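Local coordinates for protein NADH oxidase (Thermus thermophilus, PDB 6RVB) that acts as an NADH-dependent coenzyme A disulfide reductase, a flavoprotein that carries FAD and belongs to the class-III pyridine nucleotide-disulfide oxidoreductases, at residues A[48-53]-A[141-146]; A[356-361]-A[373-378]; A[398-403]-A[431-436]. All coordinates share one frame; numbering follows the deposited sequence.

Contact 1 comes first along the chain, where helix 46-50 meets helix 136-145. Contacts 2 and 3 follow in series and belong to the dimerisation domain. The centre of contact 1 is about 35 Å from that of either of the others, with nearest atoms about 17 Å away for contact 2 and about 13 Å for contact 3. Contacts 2 and 3 touch, their centres about 9 Å apart: L373 and V375 of the hairpin pack on P434, and L373 also meets R400. Contact 1 lies in the nucleotide-binding part, with L50 about 7 Å from a bound FAD, while the other two form one packed region beside a coenzyme A site shared with the second subunit.

Contact 1: residues A[48-53]-A[141-146]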
# COMPACT_ATOMS: atom_id res chain seq x y z
N TYR A 48 19.55 -4.20 11.31
CA TYR A 48 19.72 -5.24 10.29
C TYR A 48 21.17 -5.71 10.15
O TYR A 48 21.45 -6.81 9.64
CB TYR A 48 19.04 -4.84 8.97
CG TYR A 48 17.60 -4.57 9.28
CD1 TYR A 48 16.76 -5.59 9.73
CD2 TYR A 48 17.10 -3.29 9.24
CE1 TYR A 48 15.48 -5.35 10.07
CE2 TYR A 48 15.79 -3.02 9.60
CZ TYR A 48 14.99 -4.06 10.03
OH TYR A 48 13.69 -3.82 10.44
N VAL A 49 22.09 -4.90 10.66
CA VAL A 49 23.52 -5.18 10.65
C VAL A 49 23.85 -5.94 11.93
O VAL A 49 24.42 -6.99 11.83
CB VAL A 49 24.33 -3.87 10.48
CG1 VAL A 49 25.73 -4.07 10.79
CG2 VAL A 49 24.20 -3.45 9.15
N LEU A 50 23.53 -5.39 13.11
CA LEU A 50 23.43 -6.11 14.36
C LEU A 50 22.95 -7.58 14.21
O LEU A 50 23.57 -8.47 14.79
CB LEU A 50 22.49 -5.32 15.27
CG LEU A 50 23.28 -4.49 16.22
CD1 LEU A 50 24.72 -4.06 15.67
CD2 LEU A 50 22.42 -3.37 16.70
N SER A 51 21.90 -7.83 13.42
CA SER A 51 21.30 -9.11 13.41
C SER A 51 22.10 -10.02 12.52
O SER A 51 21.83 -11.22 12.43
CB SER A 51 19.92 -9.02 12.84
OG SER A 51 20.00 -8.91 11.44
N GLY A 52 23.06 -9.47 11.79
CA GLY A 52 23.80 -10.28 10.81
C GLY A 52 23.24 -10.33 9.39
O GLY A 52 23.95 -10.69 8.50
N GLU A 53 21.99 -9.95 9.15
CA GLU A 53 21.41 -10.00 7.81
C GLU A 53 22.12 -9.06 6.81
O GLU A 53 22.14 -9.30 5.62
CB GLU A 53 19.89 -9.72 7.81
CG GLU A 53 19.10 -10.54 8.78
CD GLU A 53 17.69 -10.01 9.00
OE1 GLU A 53 16.80 -10.40 8.17
OE2 GLU A 53 17.48 -9.22 9.98
N ARG A 141 30.40 -0.71 18.66
CA ARG A 141 30.43 -1.25 20.01
C ARG A 141 29.58 -2.53 20.14
O ARG A 141 30.05 -3.54 20.62
CB ARG A 141 29.94 -0.19 21.03
CG ARG A 141 30.76 1.05 21.07
CD ARG A 141 30.52 1.89 22.29
NE ARG A 141 31.33 3.10 22.09
CZ ARG A 141 30.92 4.17 21.38
NH1 ARG A 141 29.69 4.20 20.86
NH2 ARG A 141 31.73 5.23 21.22
N LEU A 142 28.33 -2.45 19.73
CA LEU A 142 27.41 -3.51 19.92
C LEU A 142 27.88 -4.73 19.12
O LEU A 142 27.70 -5.90 19.52
CB LEU A 142 25.97 -3.09 19.51
CG LEU A 142 24.80 -2.97 20.50
CD1 LEU A 142 25.23 -3.27 21.83
CD2 LEU A 142 24.28 -1.61 20.58
N LEU A 143 28.47 -4.50 17.96
CA LEU A 143 28.82 -5.58 17.06
C LEU A 143 30.00 -6.43 17.64
O LEU A 143 30.09 -7.68 17.45
CB LEU A 143 29.13 -4.97 15.72
CG LEU A 143 28.60 -5.41 14.39
CD1 LEU A 143 27.15 -5.93 14.37
CD2 LEU A 143 28.73 -4.17 13.54
N LYS A 144 30.86 -5.74 18.39
CA LYS A 144 31.94 -6.30 19.16
C LYS A 144 31.49 -7.19 20.31
O LYS A 144 32.01 -8.31 20.45
CB LYS A 144 32.71 -5.14 19.74
CG LYS A 144 34.18 -5.17 19.58
CD LYS A 144 34.73 -4.02 18.71
CE LYS A 144 34.98 -2.69 19.50
NZ LYS A 144 35.17 -1.48 18.56
N ALA A 145 30.54 -6.69 21.12
CA ALA A 145 29.85 -7.44 22.20
C ALA A 145 29.04 -8.67 21.83
O ALA A 145 29.01 -9.64 22.56
CB ALA A 145 28.95 -6.55 22.90
N LEU A 146 28.33 -8.57 20.73
CA LEU A 146 27.33 -9.50 20.38
C LEU A 146 27.76 -10.98 20.25
O LEU A 146 27.10 -11.90 20.78
CB LEU A 146 26.61 -8.95 19.15
CG LEU A 146 25.11 -8.69 19.09
CD1 LEU A 146 24.45 -8.65 20.47
CD2 LEU A 146 24.90 -7.40 18.37
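L50 carries most of this apolar contact, meeting three leucines of segment 141-146. It is helix-to-helix leucine packing in the nucleotide-binding part, joining helix 46-50 to helix 136-145, which precedes strand 151-155 of a parallel sheet. CD1 of L50 turns to L143, where it meets CD1, and also lies 4.2 Å from CB of L142; both pairs of side chains cross obliquely. L146 comes in at about a right angle, with its CD2 4.0 Å from CG of L50. The two methyls of L143 go to different partners, CD1 to L50 and CD2 to V49 CG1 at 4.1 Å. A chi1 of 166° sets V49 CG1 anti to the backbone N, where L143 CD2 meets it. The side chain of L50 is about 7 Å from the bound FAD.

Beyond helix 46-50 the chain turns: G52 N bonds to V49 O at 2.8 Å, and G52 takes a positive phi of 90°. On the opposing segment, L146 N bonds to L142 O, which keeps these two leucines on the same side of their helix. The carbonyl O of L50 accepts a bond from R171 NE. Helix 159-170 lies against both segments, through A167 to S51 and F168 to L146, while Y131 of strand 130-131 touches L142.

Contact 2: residues A[356-361]-A[373-378]; sequences VFIQSR and LWVELV. With COA (coenzyme A), chain J.
The antiparallel beta hairpin of strands 353-361 and 372-380 closes one side of the five-stranded sheet in the dimerisation domain, with 353-361 as the outermost strand within the chain. The axes of segments 356-361 and 373-378 run antiparallel, at 151°. V356, I358 and S360 form hydrogen-bonded pairs with L377, V375 and L373, each pair joined by two backbone bonds. I358 N to V375 O measures 2.9 Å, and S360 N to L373 O 2.7 Å. F357 with E376 and Q359 with W374 are the non-hydrogen-bonded pairs between them.

The face bearing F357, Q359, W374 and E376 is covered in part by L195 of helix 190-202. A chi1 of -178° sets F357 CG anti to the backbone N; the ring beyond it meets W374, CE1 to CD1. Its centroid is 5.5 Å from that of the indole five-membered ring, a near-parallel pair, planes 30° apart, with little overlap. F357 CD2 also meets E376 CB at 3.7 Å. The E376 chain runs on extended, and its OE1 accepts from W188 NE1. Q359 lies alongside W374, pointing the same way; CG sits off-centre over the five-membered ring, and OE1 takes a weak bond of 3.2 Å from NE1.

The opposite face, with I358 and V375, packs on helix 434-438. There I358 CD1 touches V375 CG1 at 3.9 Å, the two side chains side by side. Coenzyme A approaches strand 353-361 with its adenine, and the same molecule is held by K20, R63, N303 and R307 of the second subunit, which places this site where the two subunits meet. The strand recognises the base partly through its backbone: N6A donates to Q359 O at 2.6 Å, while I358 CB lies 3.8 Å from N1A.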
# COMPACT_ATOMS: atom_id res chain seq x y z
N VAL A 356 -12.33 2.08 15.62
CA VAL A 356 -12.82 0.84 15.15
C VAL A 356 -11.59 -0.03 14.87
O VAL A 356 -10.56 0.50 14.49
CB VAL A 356 -13.75 1.06 13.95
CG1 VAL A 356 -12.98 1.29 12.70
CG2 VAL A 356 -14.47 -0.14 13.71
N PHE A 357 -11.63 -1.34 15.09
CA PHE A 357 -10.39 -2.14 14.91
C PHE A 357 -10.75 -3.52 14.40
O PHE A 357 -11.38 -4.29 15.13
CB PHE A 357 -9.66 -2.28 16.25
CG PHE A 357 -8.37 -3.02 16.19
CD1 PHE A 357 -8.34 -4.39 16.33
CD2 PHE A 357 -7.16 -2.34 15.99
CE1 PHE A 357 -7.11 -5.12 16.22
CE2 PHE A 357 -5.90 -3.07 15.89
CZ PHE A 357 -5.90 -4.45 16.00
N ILE A 358 -10.42 -3.81 13.14
CA ILE A 358 -10.95 -4.97 12.50
C ILE A 358 -9.80 -5.85 12.12
O ILE A 358 -8.72 -5.34 12.06
CB ILE A 358 -11.91 -4.74 11.34
CG1 ILE A 358 -11.21 -4.10 10.19
CG2 ILE A 358 -12.95 -3.93 11.76
CD1 ILE A 358 -10.53 -5.03 9.35
N GLN A 359 -10.05 -7.17 11.98
CA GLN A 359 -9.03 -8.06 11.52
C GLN A 359 -9.55 -8.77 10.30
O GLN A 359 -10.64 -9.33 10.39
CB GLN A 359 -8.68 -9.07 12.56
CG GLN A 359 -8.35 -10.36 11.93
CD GLN A 359 -7.75 -11.37 12.86
OE1 GLN A 359 -7.76 -11.24 14.09
NE2 GLN A 359 -7.21 -12.38 12.26
N SER A 360 -8.79 -8.69 9.19
CA SER A 360 -9.17 -9.16 7.89
C SER A 360 -7.97 -9.93 7.36
O SER A 360 -7.08 -10.27 8.11
CB SER A 360 -9.49 -8.05 6.96
OG SER A 360 -10.17 -8.58 5.83
N ARG A 361 -7.98 -10.26 6.07
CA ARG A 361 -6.90 -11.01 5.51
C ARG A 361 -6.13 -10.08 4.54
O ARG A 361 -6.52 -8.96 4.29
CB ARG A 361 -7.40 -12.28 4.83
CG ARG A 361 -8.86 -12.74 5.13
CD ARG A 361 -9.17 -14.31 4.89
NE ARG A 361 -8.48 -15.23 5.85
CZ ARG A 361 -7.22 -15.73 5.77
NH1 ARG A 361 -6.41 -15.46 4.76
NH2 ARG A 361 -6.72 -16.52 6.72
N LEU A 373 -4.35 -9.30 8.45
CA LEU A 373 -4.12 -7.87 8.25
C LEU A 373 -5.17 -7.17 9.09
O LEU A 373 -6.40 -7.49 8.96
CB LEU A 373 -4.31 -7.50 6.79
CG LEU A 373 -3.81 -6.09 6.53
CD1 LEU A 373 -3.22 -6.12 5.20
CD2 LEU A 373 -4.95 -5.06 6.54
N TRP A 374 -4.73 -6.29 10.00
CA TRP A 374 -5.63 -5.66 10.95
C TRP A 374 -5.60 -4.20 10.59
O TRP A 374 -4.52 -3.72 10.22
CB TRP A 374 -5.09 -5.73 12.34
CG TRP A 374 -5.06 -7.10 13.00
CD1 TRP A 374 -5.97 -7.61 13.90
CD2 TRP A 374 -4.04 -8.10 12.88
NE1 TRP A 374 -5.61 -8.88 14.26
CE2 TRP A 374 -4.42 -9.19 13.66
CE3 TRP A 374 -2.87 -8.20 12.12
CZ2 TRP A 374 -3.67 -10.32 13.74
CZ3 TRP A 374 -2.13 -9.33 12.21
CH2 TRP A 374 -2.53 -10.37 13.01
N VAL A 375 -6.74 -3.50 10.63
CA VAL A 375 -6.68 -2.07 10.40
C VAL A 375 -7.47 -1.42 11.49
O VAL A 375 -8.43 -2.02 11.96
CB VAL A 375 -7.08 -1.65 8.99
CG1 VAL A 375 -7.61 -2.81 8.17
CG2 VAL A 375 -8.05 -0.54 9.05
N GLU A 376 -6.96 -0.27 11.98
CA GLU A 376 -7.61 0.58 12.98
C GLU A 376 -7.98 1.93 12.43
O GLU A 376 -7.16 2.49 11.77
CB GLU A 376 -6.71 0.90 14.18
CG GLU A 376 -7.48 1.72 15.25
CD GLU A 376 -6.60 2.02 16.43
OE1 GLU A 376 -5.46 1.52 16.46
OE2 GLU A 376 -7.04 2.77 17.33
N LEU A 377 -9.15 2.48 12.75
CA LEU A 377 -9.49 3.81 12.30
C LEU A 377 -9.83 4.61 13.52
O LEU A 377 -10.61 4.19 14.33
CB LEU A 377 -10.72 3.66 11.43
CG LEU A 377 -10.66 3.91 9.97
CD1 LEU A 377 -9.23 3.70 9.41
CD2 LEU A 377 -11.74 3.10 9.33
N VAL A 378 -9.29 5.80 13.66
CA VAL A 378 -9.65 6.72 14.77
C VAL A 378 -10.35 7.93 14.14
O VAL A 378 -9.79 8.59 13.28
CB VAL A 378 -8.36 7.16 15.49
CG1 VAL A 378 -8.60 8.12 16.51
CG2 VAL A 378 -7.75 5.97 16.12
N1A COA J . -13.86 -7.96 10.75
C2A COA J . -15.00 -7.28 11.14
N3A COA J . -16.12 -7.13 10.35
C4A COA J . -16.21 -7.67 9.07
C5A COA J . -15.01 -8.41 8.56
C6A COA J . -13.82 -8.55 9.46
N6A COA J . -12.77 -9.24 8.90
N7A COA J . -15.28 -8.80 7.28
C8A COA J . -16.54 -8.38 6.99
N9A COA J . -17.08 -7.70 8.03
C1B COA J . -18.45 -7.12 7.98
C2B COA J . -18.64 -6.09 6.85
O2B COA J . -18.22 -4.78 7.30
C3B COA J . -20.14 -6.10 6.57
O3B COA J . -20.78 -5.05 7.35
P3B COA J . -22.36 -4.73 7.49
O7A COA J . -22.27 -3.25 7.81
O8A COA J . -23.02 -5.14 6.21
O9A COA J . -22.88 -5.65 8.59
C4B COA J . -20.58 -7.47 7.04
O4B COA J . -19.47 -8.08 7.71
C5B COA J . -20.93 -8.38 5.91
O5B COA J . -19.75 -8.96 5.37
P1A COA J . -19.89 -10.46 4.78
O1A COA J . -18.47 -10.75 4.41
O2A COA J . -20.64 -11.38 5.72
O3A COA J . -20.66 -10.13 3.39
P2A COA J . -22.16 -10.40 2.82
O4A COA J . -22.81 -9.12 2.20
O5A COA J . -22.87 -11.28 3.84
O6A COA J . -21.65 -11.39 1.67
CBP COA J . -21.35 -12.49 -0.39
CCP COA J . -22.11 -11.40 0.34
CDP COA J . -20.35 -13.24 0.50
CEP COA J . -22.44 -13.44 -0.85
CAP COA J . -20.67 -11.76 -1.57
OAP COA J . -19.69 -10.81 -1.16
C9P COA J . -20.08 -12.71 -2.58
O9P COA J . -20.81 -13.40 -3.32
N8P COA J . -18.74 -12.78 -2.63
C7P COA J . -18.22 -13.93 -3.37
C6P COA J . -18.14 -13.62 -4.86
C5P COA J . -17.20 -12.43 -4.93
O5P COA J . -17.59 -11.28 -4.78
N4P COA J . -15.93 -12.66 -5.17
C3P COA J . -15.28 -11.59 -5.90
C2P COA J . -15.93 -11.43 -7.27
S1P COA J . -14.75 -12.11 -8.45

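Contact 3: residues A[398-403]-A[431-436]; sequences ALRIDV and VWDPLL
In the dimerisation domain, close to the second subunit, the turn of segment 398-403 faces the start of helix 434-438, and R400 and L435 mark the nearest approach of their backbones, CA to CA 7.6 Å. D433 is the N-cap of helix 434-438; in the other segment V403 N bonds to R400 O. The D433 CG stands anti to the backbone N (chi1 -172°), and its two carboxylate oxygens divide the work: OD1 accepts from L435 N at 2.7 Å, on its anti side, and OD2 forms a salt bridge with R400 NH1. That oxygen lies at the edge of the guanidinium, near its plane, although the modelled 2.5 Å between NH1 and OD2 is doubtful as a length. The R400 chain bends at chi3 (-99°), which turns NE out of line with the preceding carbons, and it slides past D433 in the opposite direction. Its NH2 has a second acid, D362. An alanine in place of D433 would probably leave R400 NH1 without its charged mate and L435 N without its cap.

V403 also touches D402 of the second subunit. Between the two segments, L435 CD1 sits 3.8 Å from R400 CB and 3.8 Å from V403 CB.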
# COMPACT_ATOMS: atom_id res chain seq x y z
N ALA A 398 1.85 -3.35 3.17
CA ALA A 398 0.53 -2.93 3.88
C ALA A 398 0.97 -2.14 5.17
O ALA A 398 1.32 -2.76 6.13
CB ALA A 398 -0.46 -3.93 3.98
N LEU A 399 0.80 -0.79 5.11
CA LEU A 399 1.44 -0.01 3.91
C LEU A 399 0.29 0.56 3.08
O LEU A 399 0.47 1.52 2.33
CB LEU A 399 2.33 -0.74 2.76
CG LEU A 399 3.41 0.23 2.22
CD1 LEU A 399 4.41 0.83 3.31
CD2 LEU A 399 4.40 -0.33 1.29
N ARG A 400 -0.87 -0.11 3.18
CA ARG A 400 -2.14 0.57 3.05
C ARG A 400 -2.18 1.84 3.99
O ARG A 400 -2.91 2.77 3.74
CB ARG A 400 -3.28 -0.40 3.37
CG ARG A 400 -3.84 -1.17 2.23
CD ARG A 400 -4.75 -2.28 2.65
NE ARG A 400 -3.97 -3.50 2.61
CZ ARG A 400 -4.22 -4.51 1.79
NH1 ARG A 400 -5.24 -4.47 0.98
NH2 ARG A 400 -3.43 -5.57 1.82
N ILE A 401 -1.37 1.90 5.03
CA ILE A 401 -1.34 3.08 5.86
C ILE A 401 -1.20 4.32 5.01
O ILE A 401 -1.73 5.36 5.37
CB ILE A 401 -0.17 3.03 6.86
CG1 ILE A 401 -0.39 4.03 7.98
CG2 ILE A 401 1.07 3.41 6.23
CD1 ILE A 401 -1.37 3.63 8.91
N ASP A 402 -0.50 4.23 3.87
CA ASP A 402 -0.28 5.40 3.04
C ASP A 402 -1.61 6.02 2.61
O ASP A 402 -1.73 7.22 2.50
CB ASP A 402 0.67 5.09 1.84
CG ASP A 402 2.12 5.08 2.24
OD1 ASP A 402 2.42 5.62 3.36
OD2 ASP A 402 3.02 4.53 1.49
N VAL A 403 -2.64 5.19 2.41
CA VAL A 403 -3.92 5.69 2.02
C VAL A 403 -4.47 6.65 3.07
O VAL A 403 -4.93 7.75 2.74
CB VAL A 403 -4.95 4.59 1.76
CG1 VAL A 403 -6.33 5.24 1.47
CG2 VAL A 403 -4.54 3.86 0.53
N VAL A 431 -11.96 -9.09 -1.56
CA VAL A 431 -12.69 -8.24 -2.50
C VAL A 431 -13.19 -6.88 -1.84
O VAL A 431 -13.17 -5.76 -2.40
CB VAL A 431 -13.81 -9.07 -3.15
CG1 VAL A 431 -14.88 -9.26 -2.15
CG2 VAL A 431 -14.38 -8.39 -4.34
N TRP A 432 -13.57 -6.96 -0.59
CA TRP A 432 -13.54 -5.73 0.18
C TRP A 432 -12.18 -5.42 0.84
O TRP A 432 -11.74 -6.21 1.68
CB TRP A 432 -14.57 -5.86 1.28
CG TRP A 432 -15.99 -5.74 0.73
CD1 TRP A 432 -16.85 -6.74 0.57
CD2 TRP A 432 -16.63 -4.56 0.28
NE1 TRP A 432 -18.01 -6.26 0.07
CE2 TRP A 432 -17.88 -4.91 -0.12
CE3 TRP A 432 -16.26 -3.24 0.22
CZ2 TRP A 432 -18.77 -3.99 -0.64
CZ3 TRP A 432 -17.10 -2.36 -0.29
CH2 TRP A 432 -18.36 -2.72 -0.71
N ASP A 433 -11.49 -4.33 0.47
CA ASP A 433 -10.17 -4.08 1.07
C ASP A 433 -10.31 -3.95 2.57
O ASP A 433 -11.31 -3.44 3.01
CB ASP A 433 -9.55 -2.79 0.55
CG ASP A 433 -8.12 -2.63 1.01
OD1 ASP A 433 -7.91 -2.04 2.10
OD2 ASP A 433 -7.19 -3.08 0.29
N PRO A 434 -9.32 -4.36 3.37
CA PRO A 434 -9.50 -4.12 4.78
C PRO A 434 -9.70 -2.66 5.16
O PRO A 434 -10.44 -2.45 6.10
CB PRO A 434 -8.24 -4.66 5.38
CG PRO A 434 -7.90 -5.67 4.55
CD PRO A 434 -8.22 -5.27 3.16
N LEU A 435 -9.13 -1.65 4.49
CA LEU A 435 -9.53 -0.29 4.76
C LEU A 435 -11.10 -0.12 4.60
O LEU A 435 -11.73 0.50 5.42
CB LEU A 435 -8.75 0.65 3.87
CG LEU A 435 -7.30 0.68 4.16
CD1 LEU A 435 -6.60 1.45 3.09
CD2 LEU A 435 -7.13 1.32 5.45
N LEU A 436 -11.73 -0.65 3.56
CA LEU A 436 -13.15 -0.44 3.39
C LEU A 436 -13.89 -1.17 4.51
O LEU A 436 -14.93 -0.70 4.96
CB LEU A 436 -13.67 -0.89 2.00
CG LEU A 436 -12.84 -0.15 1.01
CD1 LEU A 436 -13.32 -0.46 -0.30
CD2 LEU A 436 -12.89 1.35 1.28